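Local structure of cysteine S-methyltransferase NleE (4R29) at residues S71-M76 with G97-V102; G105-G110 with I201-P206; D130-I135 with Y150-P155. The protein probably methylates a zinc-finger cysteine of the host proteins TAB2 and TAB3 with S-adenosylmethionine as methyl donor, thereby blocking NF-kappaB activation. The protein carries 1 engineered substitution. One frame throughout, in Å; residues are numbered along the deposited sequence.

Contact 1 of 3, residues S71-M76 with G97-V102. With SAM (S-adenosylmethionine), chain E.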
loop_
_atom_site.group_PDB
_atom_site.type_symbol
_atom_site.label_atom_id
_atom_site.label_comp_id
_atom_site.label_asym_id
_atom_site.label_seq_id
_atom_site.Cartn_x
_atom_site.Cartn_y
_atom_site.Cartn_z
ATOM N N SER A 71 -10.933 6.468 -14.763
ATOM C CA SER A 71 -10.757 6.424 -16.212
ATOM C C SER A 71 -9.300 6.214 -16.553
ATOM O O SER A 71 -8.959 5.394 -17.405
ATOM C CB SER A 71 -11.223 7.730 -16.854
ATOM O OG SER A 71 -12.623 7.844 -16.739
ATOM N N TYR A 72 -8.447 6.997 -15.908
ATOM C CA TYR A 72 -7.009 6.858 -16.067
ATOM C C TYR A 72 -6.586 5.403 -15.823
ATOM O O TYR A 72 -5.811 4.848 -16.591
ATOM C CB TYR A 72 -6.302 7.820 -15.108
ATOM C CG TYR A 72 -4.831 7.548 -14.844
ATOM C CD1 TYR A 72 -3.970 7.164 -15.858
ATOM C CD2 TYR A 72 -4.298 7.715 -13.582
ATOM C CE1 TYR A 72 -2.617 6.936 -15.614
ATOM C CE2 TYR A 72 -2.959 7.492 -13.331
ATOM C CZ TYR A 72 -2.124 7.104 -14.347
ATOM O OH TYR A 72 -0.787 6.892 -14.084
ATOM N N MET A 73 -7.100 4.788 -14.760
ATOM C CA MET A 73 -6.724 3.417 -14.418
ATOM C C MET A 73 -7.204 2.387 -15.446
ATOM O O MET A 73 -6.505 1.413 -15.766
ATOM C CB MET A 73 -7.247 3.058 -13.030
ATOM C CG MET A 73 -6.511 3.769 -11.900
ATOM S SD MET A 73 -7.242 3.378 -10.306
ATOM C CE MET A 73 -6.232 4.370 -9.196
ATOM N N LYS A 74 -8.401 2.620 -15.966
ATOM C CA LYS A 74 -9.007 1.724 -16.944
ATOM C C LYS A 74 -8.228 1.748 -18.242
ATOM O O LYS A 74 -8.040 0.716 -18.876
ATOM C CB LYS A 74 -10.468 2.108 -17.169
ATOM C CG LYS A 74 -11.389 1.686 -16.028
ATOM C CD LYS A 74 -12.845 1.987 -16.362
ATOM C CE LYS A 74 -13.052 3.480 -16.616
ATOM N NZ LYS A 74 -14.463 3.757 -17.015
ATOM N N THR A 75 -7.755 2.933 -18.622
ATOM C CA THR A 75 -6.897 3.061 -19.786
ATOM C C THR A 75 -5.594 2.264 -19.604
ATOM O O THR A 75 -5.147 1.575 -20.525
ATOM C CB THR A 75 -6.579 4.557 -20.110
ATOM O OG1 THR A 75 -7.805 5.303 -20.246
ATOM C CG2 THR A 75 -5.780 4.667 -21.422
ATOM N N MET A 76 -4.989 2.349 -18.416
ATOM C CA MET A 76 -3.705 1.680 -18.188
ATOM C C MET A 76 -3.872 0.212 -17.796
ATOM O O MET A 76 -2.913 -0.539 -17.781
ATOM C CB MET A 76 -2.900 2.406 -17.110
ATOM C CG MET A 76 -2.661 3.886 -17.388
ATOM S SD MET A 76 -1.962 4.140 -19.021
ATOM C CE MET A 76 -0.496 3.102 -18.983
ATOM N N GLY A 97 2.992 5.067 -8.831
ATOM C CA GLY A 97 3.737 4.035 -9.533
ATOM C C GLY A 97 3.619 2.685 -8.848
ATOM O O GLY A 97 3.678 1.639 -9.505
ATOM N N SER A 98 3.444 2.705 -7.525
ATOM C CA SER A 98 3.291 1.479 -6.747
ATOM C C SER A 98 2.114 0.647 -7.234
ATOM O O SER A 98 2.231 -0.571 -7.344
ATOM C CB SER A 98 3.152 1.787 -5.253
ATOM O OG SER A 98 4.316 2.439 -4.754
ATOM N N TRP A 99 0.982 1.291 -7.539
ATOM C CA TRP A 99 -0.166 0.542 -8.077
ATOM C C TRP A 99 -0.233 0.495 -9.613
ATOM O O TRP A 99 -0.809 -0.424 -10.185
ATOM C CB TRP A 99 -1.505 0.997 -7.473
ATOM C CG TRP A 99 -1.777 2.471 -7.528
ATOM C CD1 TRP A 99 -1.684 3.362 -6.501
ATOM C CD2 TRP A 99 -2.209 3.222 -8.667
ATOM N NE1 TRP A 99 -2.019 4.623 -6.930
ATOM C CE2 TRP A 99 -2.350 4.567 -8.254
ATOM C CE3 TRP A 99 -2.477 2.893 -9.997
ATOM C CZ2 TRP A 99 -2.751 5.583 -9.124
ATOM C CZ3 TRP A 99 -2.885 3.906 -10.862
ATOM C CH2 TRP A 99 -3.013 5.235 -10.421
ATOM N N LEU A 100 0.379 1.469 -10.269
ATOM C CA LEU A 100 0.413 1.497 -11.725
ATOM C C LEU A 100 1.130 0.263 -12.285
ATOM O O LEU A 100 0.667 -0.341 -13.242
ATOM C CB LEU A 100 1.086 2.779 -12.228
ATOM C CG LEU A 100 1.019 2.934 -13.756
ATOM C CD1 LEU A 100 -0.437 2.880 -14.244
ATOM C CD2 LEU A 100 1.696 4.227 -14.244
ATOM N N THR A 101 2.261 -0.098 -11.683
ATOM C CA THR A 101 3.019 -1.268 -12.103
ATOM C C THR A 101 2.211 -2.556 -11.877
ATOM O O THR A 101 2.468 -3.584 -12.494
ATOM C CB THR A 101 4.369 -1.374 -11.328
ATOM O OG1 THR A 101 4.117 -1.233 -9.926
ATOM C CG2 THR A 101 5.358 -0.294 -11.760
ATOM N N VAL A 102 1.244 -2.511 -10.973
ATOM C CA VAL A 102 0.439 -3.692 -10.750
ATOM C C VAL A 102 -0.741 -3.744 -11.737
ATOM O O VAL A 102 -0.973 -4.779 -12.362
ATOM C CB VAL A 102 -0.037 -3.794 -9.285
ATOM C CG1 VAL A 102 -0.963 -4.968 -9.114
ATOM C CG2 VAL A 102 1.169 -3.897 -8.342
HETATM N N SAM E . 5.833 1.350 -2.887
HETATM C CA SAM E . 6.825 0.280 -2.994
HETATM C C SAM E . 6.374 -0.813 -3.956
HETATM O O SAM E . 7.215 -1.565 -4.459
HETATM O OXT SAM E . 5.168 -0.972 -4.215
HETATM C CB SAM E . 7.123 -0.372 -1.648
HETATM C CG SAM E . 7.931 0.490 -0.691
HETATM S SD SAM E . 8.721 -0.450 0.655
HETATM C CE SAM E . 9.546 0.965 1.427
HETATM C "C5'" SAM E . 10.148 -1.114 -0.238
HETATM C "C4'" SAM E . 10.976 -2.015 0.674
HETATM O "O4'" SAM E . 11.754 -2.910 -0.100
HETATM C "C3'" SAM E . 11.940 -1.219 1.550
HETATM O "O3'" SAM E . 11.371 -0.922 2.811
HETATM C "C2'" SAM E . 13.140 -2.134 1.671
HETATM O "O2'" SAM E . 12.955 -2.879 2.839
HETATM C "C1'" SAM E . 13.035 -3.089 0.484
HETATM N N9 SAM E . 13.995 -2.804 -0.601
HETATM C C8 SAM E . 14.868 -3.701 -1.154
HETATM N N7 SAM E . 15.556 -3.101 -2.142
HETATM C C5 SAM E . 15.125 -1.824 -2.235
HETATM C C6 SAM E . 15.490 -0.782 -3.074
HETATM N N6 SAM E . 16.432 -0.963 -3.995
HETATM N N1 SAM E . 14.871 0.439 -2.939
HETATM C C2 SAM E . 13.885 0.616 -1.984
HETATM N N3 SAM E . 13.521 -0.425 -1.153
HETATM C C4 SAM E . 14.133 -1.629 -1.278
#
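A Met-aromatic contact, M73 against W99, joins helix 59-76 to helix 95-103. M73 CE stands over one face of the indole, 3.6 Å from the centroid of the six-membered W99 ring and 15° off its normal, while M73 SD lies farther out and oblique. M73 CG already lies 3.8 Å from W99 CZ3, and the extended chain beyond it (chi3 -178°) sets CE over the ring. Y72 reaches the rim of the same indole: Y72 CE2 is 3.7 Å from W99 CH2, near the indole plane, with the two ring planes oblique to each other. Y72 crosses L100 at about a right angle, its OH 3.6 Å from L100 CD2 and hydrogen-bonded to E96. The other branch of the leucine meets M76, where L100 CD1 packs 3.8 Å from M76 CB. The interface is thus apolar apart from that phenol oxygen. The axes of the two short segments approach to 10.7 Å at 39°, a spacing filled by these long side chains. S98 takes no part in the packing; its OG instead accepts a hydrogen bond from the SAM amino nitrogen. Helix 120-125 touches both M73 and W99, and F112 of strand 109-114 meets W99 edge-to-face.

Contact 2 of 3, residues G105-G110 with I201-P206. With SAM (S-adenosylmethionine), chain E.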
loop_
_atom_site.group_PDB
_atom_site.type_symbol
_atom_site.label_atom_id
_atom_site.label_comp_id
_atom_site.label_asym_id
_atom_site.label_seq_id
_atom_site.Cartn_x
_atom_site.Cartn_y
_atom_site.Cartn_z
ATOM N N GLY A 105 -0.026 -4.713 -15.131
ATOM C CA GLY A 105 0.435 -6.088 -15.217
ATOM C C GLY A 105 1.946 -6.318 -15.198
ATOM O O GLY A 105 2.405 -7.430 -15.460
ATOM N N LYS A 106 2.727 -5.291 -14.885
ATOM C CA LYS A 106 4.186 -5.444 -14.839
ATOM C C LYS A 106 4.636 -6.366 -13.709
ATOM O O LYS A 106 5.663 -7.035 -13.818
ATOM C CB LYS A 106 4.879 -4.102 -14.641
ATOM C CG LYS A 106 4.976 -3.232 -15.864
ATOM C CD LYS A 106 5.992 -2.136 -15.602
ATOM C CE LYS A 106 5.869 -1.047 -16.605
ATOM N NZ LYS A 106 4.418 -0.690 -16.735
ATOM N N ARG A 107 3.884 -6.383 -12.616
ATOM C CA ARG A 107 4.235 -7.215 -11.470
ATOM C C ARG A 107 2.972 -7.596 -10.705
ATOM O O ARG A 107 1.929 -6.966 -10.869
ATOM C CB ARG A 107 5.248 -6.496 -10.541
ATOM C CG ARG A 107 4.748 -5.180 -9.960
ATOM C CD ARG A 107 5.738 -4.568 -8.955
ATOM N NE ARG A 107 5.172 -3.373 -8.342
ATOM C CZ ARG A 107 5.534 -2.864 -7.163
ATOM N NH1 ARG A 107 6.498 -3.440 -6.432
ATOM N NH2 ARG A 107 4.935 -1.767 -6.719
ATOM N N PRO A 108 3.064 -8.636 -9.867
ATOM C CA PRO A 108 1.876 -9.128 -9.161
ATOM C C PRO A 108 1.460 -8.354 -7.886
ATOM O O PRO A 108 0.304 -8.459 -7.493
ATOM C CB PRO A 108 2.252 -10.587 -8.833
ATOM C CG PRO A 108 3.739 -10.563 -8.716
ATOM C CD PRO A 108 4.195 -9.577 -9.775
ATOM N N MET A 109 2.368 -7.646 -7.228
ATOM C CA MET A 109 1.959 -6.810 -6.092
ATOM C C MET A 109 2.845 -5.611 -5.776
ATOM O O MET A 109 3.998 -5.522 -6.203
ATOM C CB MET A 109 1.586 -7.616 -4.829
ATOM C CG MET A 109 2.640 -7.872 -3.819
ATOM S SD MET A 109 3.225 -6.548 -2.705
ATOM C CE MET A 109 4.716 -7.438 -2.249
ATOM N N GLY A 110 2.227 -4.656 -5.093
ATOM C CA GLY A 110 2.869 -3.423 -4.677
ATOM C C GLY A 110 2.240 -3.000 -3.362
ATOM O O GLY A 110 1.197 -3.522 -2.969
ATOM N N ILE A 201 9.979 -9.761 -3.375
ATOM C CA ILE A 201 8.536 -9.861 -3.581
ATOM C C ILE A 201 7.982 -8.619 -4.289
ATOM O O ILE A 201 6.958 -8.696 -4.944
ATOM C CB ILE A 201 7.749 -10.223 -2.284
ATOM C CG1 ILE A 201 7.947 -9.171 -1.189
ATOM C CG2 ILE A 201 8.153 -11.625 -1.774
ATOM C CD1 ILE A 201 6.984 -9.349 0.013
ATOM N N PHE A 202 8.685 -7.491 -4.188
ATOM C CA PHE A 202 8.289 -6.309 -4.938
ATOM C C PHE A 202 8.816 -6.326 -6.373
ATOM O O PHE A 202 8.600 -5.374 -7.108
ATOM C CB PHE A 202 8.747 -5.019 -4.238
ATOM C CG PHE A 202 7.953 -4.671 -2.996
ATOM C CD1 PHE A 202 6.568 -4.592 -3.034
ATOM C CD2 PHE A 202 8.604 -4.414 -1.792
ATOM C CE1 PHE A 202 5.847 -4.255 -1.897
ATOM C CE2 PHE A 202 7.886 -4.080 -0.653
ATOM C CZ PHE A 202 6.506 -4.006 -0.708
ATOM N N SER A 203 9.503 -7.398 -6.765
ATOM C CA SER A 203 9.992 -7.539 -8.145
ATOM C C SER A 203 11.085 -6.547 -8.536
ATOM O O SER A 203 11.263 -6.275 -9.701
ATOM C CB SER A 203 8.850 -7.393 -9.157
ATOM O OG SER A 203 7.865 -8.379 -8.965
ATOM N N TYR A 204 11.812 -5.994 -7.579
ATOM C CA TYR A 204 12.874 -5.075 -7.939
ATOM C C TYR A 204 13.976 -5.870 -8.617
ATOM O O TYR A 204 14.101 -7.080 -8.415
ATOM C CB TYR A 204 13.442 -4.376 -6.712
ATOM C CG TYR A 204 12.465 -3.507 -5.976
ATOM C CD1 TYR A 204 11.272 -3.109 -6.563
ATOM C CD2 TYR A 204 12.737 -3.083 -4.678
ATOM C CE1 TYR A 204 10.375 -2.308 -5.873
ATOM C CE2 TYR A 204 11.852 -2.282 -3.990
ATOM C CZ TYR A 204 10.673 -1.901 -4.597
ATOM O OH TYR A 204 9.804 -1.107 -3.909
ATOM N N MET A 205 14.774 -5.188 -9.422
ATOM C CA MET A 205 15.899 -5.846 -10.059
ATOM C C MET A 205 16.983 -6.248 -9.061
ATOM O O MET A 205 17.285 -5.515 -8.117
ATOM C CB MET A 205 16.439 -4.995 -11.191
ATOM C CG MET A 205 15.502 -5.056 -12.399
ATOM S SD MET A 205 16.012 -3.866 -13.611
ATOM C CE MET A 205 16.204 -2.439 -12.533
ATOM N N PRO A 206 17.530 -7.452 -9.246
ATOM C CA PRO A 206 18.524 -8.034 -8.335
ATOM C C PRO A 206 19.645 -7.046 -8.037
ATOM O O PRO A 206 20.085 -6.978 -6.899
ATOM C CB PRO A 206 19.043 -9.245 -9.113
ATOM C CG PRO A 206 17.891 -9.643 -9.969
ATOM C CD PRO A 206 17.172 -8.363 -10.344
HETATM N N SAM E . 5.833 1.350 -2.887
HETATM C CA SAM E . 6.825 0.280 -2.994
HETATM C C SAM E . 6.374 -0.813 -3.956
HETATM O O SAM E . 7.215 -1.565 -4.459
HETATM O OXT SAM E . 5.168 -0.972 -4.215
HETATM C CB SAM E . 7.123 -0.372 -1.648
HETATM C CG SAM E . 7.931 0.490 -0.691
HETATM S SD SAM E . 8.721 -0.450 0.655
HETATM C CE SAM E . 9.546 0.965 1.427
HETATM C "C5'" SAM E . 10.148 -1.114 -0.238
HETATM C "C4'" SAM E . 10.976 -2.015 0.674
HETATM O "O4'" SAM E . 11.754 -2.910 -0.100
HETATM C "C3'" SAM E . 11.940 -1.219 1.550
HETATM O "O3'" SAM E . 11.371 -0.922 2.811
HETATM C "C2'" SAM E . 13.140 -2.134 1.671
HETATM O "O2'" SAM E . 12.955 -2.879 2.839
HETATM C "C1'" SAM E . 13.035 -3.089 0.484
HETATM N N9 SAM E . 13.995 -2.804 -0.601
HETATM C C8 SAM E . 14.868 -3.701 -1.154
HETATM N N7 SAM E . 15.556 -3.101 -2.142
HETATM C C5 SAM E . 15.125 -1.824 -2.235
HETATM C C6 SAM E . 15.490 -0.782 -3.074
HETATM N N6 SAM E . 16.432 -0.963 -3.995
HETATM N N1 SAM E . 14.871 0.439 -2.939
HETATM C C2 SAM E . 13.885 0.616 -1.984
HETATM N N3 SAM E . 13.521 -0.425 -1.153
HETATM C C4 SAM E . 14.133 -1.629 -1.278
HETATM O O HOH W 1 7.684 -8.174 -12.016
HETATM O O HOH W 2 5.591 -7.642 -7.087
#
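The R107 guanidinium, the F202 ring and the Y204 ring gather round SAM. One face of the guanidinium lies against M109 O and G110 CA, and its edge is turned to F202 O and the SAM carboxylate. One face of the F202 ring carries SAM CB, and G110 C sits at its edge. Y204 has F202 CB over one face and SAM O at its edge, and its CD2/CE2 side touches the adenine (Y204 CD2 to SAM C5 3.6 Å). R107 is extended from CG to NE (chi2 175°, chi3 -175°), and NH1 donates to F202 O at 2.9 Å, in the carbonyl plane and on a lone pair. NH1 also donates to SAM O at 2.8 Å, R107 NH2 reaches SAM OXT at 2.6 Å, and Y204 OH bonds SAM O. M109 makes a Met-aromatic contact with F202 (M109 CE to F202 CE1 3.4 Å, SD oblique to the ring), and its CE also packs on I201 CD1. A water lies within hydrogen-bonding distance of M109 O, I201 O and S203 OG. With T101 OG1 on NE and S98 O on NH2, the guanidinium N-H groups all have acceptors. Such a grip fixes the plane of R107, and the opposite charges probably favour binding of the carboxylate.

Contact 3 of 3, residues D130-I135 with Y150-P155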
loop_
_atom_site.group_PDB
_atom_site.type_symbol
_atom_site.label_atom_id
_atom_site.label_comp_id
_atom_site.label_asym_id
_atom_site.label_seq_id
_atom_site.Cartn_x
_atom_site.Cartn_y
_atom_site.Cartn_z
ATOM N N ASP A 130 -10.014 -8.054 -11.059
ATOM C CA ASP A 130 -8.926 -8.881 -10.530
ATOM C C ASP A 130 -7.876 -8.092 -9.742
ATOM O O ASP A 130 -6.761 -8.565 -9.541
ATOM C CB ASP A 130 -8.249 -9.658 -11.650
ATOM C CG ASP A 130 -9.249 -10.365 -12.543
ATOM O OD1 ASP A 130 -9.954 -11.262 -12.029
ATOM O OD2 ASP A 130 -9.335 -10.013 -13.745
ATOM N N ILE A 131 -8.239 -6.887 -9.316
ATOM C CA ILE A 131 -7.373 -6.060 -8.497
ATOM C C ILE A 131 -7.862 -6.063 -7.047
ATOM O O ILE A 131 -8.963 -5.590 -6.761
ATOM C CB ILE A 131 -7.337 -4.618 -9.029
ATOM C CG1 ILE A 131 -6.885 -4.607 -10.491
ATOM C CG2 ILE A 131 -6.412 -3.769 -8.191
ATOM C CD1 ILE A 131 -5.490 -5.125 -10.683
ATOM N N CYS A 132 -7.046 -6.602 -6.142
ATOM C CA CYS A 132 -7.377 -6.619 -4.718
ATOM C C CYS A 132 -6.449 -5.731 -3.873
ATOM O O CYS A 132 -5.248 -5.604 -4.153
ATOM C CB CYS A 132 -7.345 -8.050 -4.183
ATOM S SG CYS A 132 -8.390 -9.222 -5.086
ATOM N N CYS A 133 -7.016 -5.128 -2.834
ATOM C CA CYS A 133 -6.242 -4.335 -1.879
ATOM C C CYS A 133 -6.435 -4.861 -0.457
ATOM O O CYS A 133 -7.553 -4.864 0.060
ATOM C CB CYS A 133 -6.655 -2.859 -1.935
ATOM S SG CYS A 133 -6.242 -2.027 -3.494
ATOM N N LYS A 134 -5.356 -5.315 0.170
ATOM C CA LYS A 134 -5.395 -5.605 1.600
ATOM C C LYS A 134 -5.022 -4.321 2.340
ATOM O O LYS A 134 -3.981 -3.720 2.060
ATOM C CB LYS A 134 -4.456 -6.757 1.965
ATOM C CG LYS A 134 -4.928 -8.122 1.457
ATOM C CD LYS A 134 -3.940 -9.259 1.818
ATOM C CE LYS A 134 -4.448 -10.642 1.394
ATOM N NZ LYS A 134 -5.397 -11.242 2.384
ATOM N N ILE A 135 -5.890 -3.876 3.245
ATOM C CA ILE A 135 -5.721 -2.579 3.894
ATOM C C ILE A 135 -5.640 -2.751 5.397
ATOM O O ILE A 135 -6.367 -3.565 5.968
ATOM C CB ILE A 135 -6.898 -1.632 3.592
ATOM C CG1 ILE A 135 -7.119 -1.508 2.084
ATOM C CG2 ILE A 135 -6.658 -0.260 4.233
ATOM C CD1 ILE A 135 -8.450 -0.858 1.688
ATOM N N TYR A 150 -2.621 -6.209 -5.231
ATOM C CA TYR A 150 -2.138 -7.394 -5.949
ATOM C C TYR A 150 -3.069 -7.880 -7.076
ATOM O O TYR A 150 -4.271 -7.575 -7.088
ATOM C CB TYR A 150 -1.826 -8.540 -4.975
ATOM C CG TYR A 150 -3.017 -9.066 -4.179
ATOM C CD1 TYR A 150 -3.431 -8.429 -3.007
ATOM C CD2 TYR A 150 -3.711 -10.211 -4.593
ATOM C CE1 TYR A 150 -4.496 -8.909 -2.258
ATOM C CE2 TYR A 150 -4.793 -10.705 -3.865
ATOM C CZ TYR A 150 -5.183 -10.045 -2.696
ATOM O OH TYR A 150 -6.256 -10.514 -1.969
ATOM N N ARG A 151 -2.489 -8.617 -8.026
ATOM C CA ARG A 151 -3.249 -9.261 -9.104
ATOM C C ARG A 151 -3.897 -10.523 -8.564
ATOM O O ARG A 151 -3.205 -11.440 -8.111
ATOM C CB ARG A 151 -2.341 -9.673 -10.270
ATOM C CG ARG A 151 -1.477 -8.571 -10.877
ATOM C CD ARG A 151 -2.295 -7.529 -11.610
ATOM N NE ARG A 151 -3.194 -8.103 -12.614
ATOM C CZ ARG A 151 -3.635 -7.448 -13.685
ATOM N NH1 ARG A 151 -3.223 -6.197 -13.924
ATOM N NH2 ARG A 151 -4.469 -8.051 -14.533
ATOM N N ASN A 152 -5.221 -10.571 -8.604
ATOM C CA ASN A 152 -5.957 -11.769 -8.201
ATOM C C ASN A 152 -5.934 -12.815 -9.315
ATOM O O ASN A 152 -6.216 -14.000 -9.096
ATOM C CB ASN A 152 -7.401 -11.392 -7.889
ATOM C CG ASN A 152 -8.025 -12.300 -6.865
ATOM O OD1 ASN A 152 -7.328 -12.909 -6.044
ATOM N ND2 ASN A 152 -9.345 -12.402 -6.899
ATOM N N ASP A 153 -5.600 -12.360 -10.518
ATOM C CA ASP A 153 -5.614 -13.212 -11.703
ATOM C C ASP A 153 -4.252 -13.849 -11.929
ATOM O O ASP A 153 -3.996 -14.428 -12.976
ATOM C CB ASP A 153 -6.095 -12.443 -12.951
ATOM C CG ASP A 153 -5.418 -11.075 -13.119
ATOM O OD1 ASP A 153 -4.738 -10.594 -12.189
ATOM O OD2 ASP A 153 -5.579 -10.462 -14.189
ATOM N N SER A 154 -3.373 -13.721 -10.942
ATOM C CA SER A 154 -2.112 -14.451 -10.945
ATOM C C SER A 154 -1.932 -15.033 -9.561
ATOM O O SER A 154 -2.150 -14.336 -8.577
ATOM C CB SER A 154 -0.934 -13.534 -11.256
ATOM O OG SER A 154 0.276 -14.099 -10.767
ATOM N N PRO A 155 -1.519 -16.308 -9.483
ATOM C CA PRO A 155 -1.369 -16.976 -8.187
ATOM C C PRO A 155 -0.294 -16.307 -7.327
ATOM O O PRO A 155 -0.347 -16.438 -6.110
ATOM C CB PRO A 155 -0.963 -18.405 -8.570
ATOM C CG PRO A 155 -0.315 -18.261 -9.907
ATOM C CD PRO A 155 -1.056 -17.152 -10.600
#
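C132 rests on Y150, whose CG stands between the backbone N and the carbonyl carbon (chi1 63°): C132 CB lies over one face of the phenol ring, 3.6 Å from the Y150 centroid and offset toward the rim, with C132 SG oblique to the ring. The sulfur turns to N152, C132 SG being 3.6 Å from N152 CG. K134 passes obliquely at the ring edge, with K134 CG 3.8 Å from Y150 CE1. On the sheet face of I131 and R151, I131 CD1 sits over the guanidinium, 4.1 Å from R151 NH1. Two backbone bonds join C132 and Y150, a hydrogen-bonded antiparallel pair, and N152 N donates to D130 O at 2.7 Å. Beyond the strand end, D130 and D153 bring their carboxylates together nearly parallel (17°), and the like charges may repel. R151 probably offsets this by gripping D153 side-on: NE donates to OD1, and R151 NH2 forms a salt bridge to D153 OD2 at 2.7 Å, both on syn lone pairs. R151 NH1 is held in turn by V102 O and S78 O, while E158 and A161 of helix 155-181 back Y150. With I131 and R151 also paired, the segments form the open end of the antiparallel beta hairpin of strands 131-137 and 145-151.

The three contacts meet around the turn from helix 95-103 into strand 109-114, their centres 13 to 14 Å apart. Contact 1 touches SAM through the amino group, contact 2 through the carboxylate and, by way of F202 and Y204, farther along the ligand. R107 ties the two: R107 NE lies 2.9 Å from T101 OG1, and R107 NH2 lies 3.0 Å from S98 O. Contact 3 extends the same sheet, since P108 O is 2.8 Å from R151 N where strands 109-114 and 145-151 run side by side. R151 NH1 also lies 3.1 Å from V102 O, linking contact 3 to the helix of contact 1. Contact 3 is a step removed from the pocket: the Y150 side chain is about 10 Å from SAM.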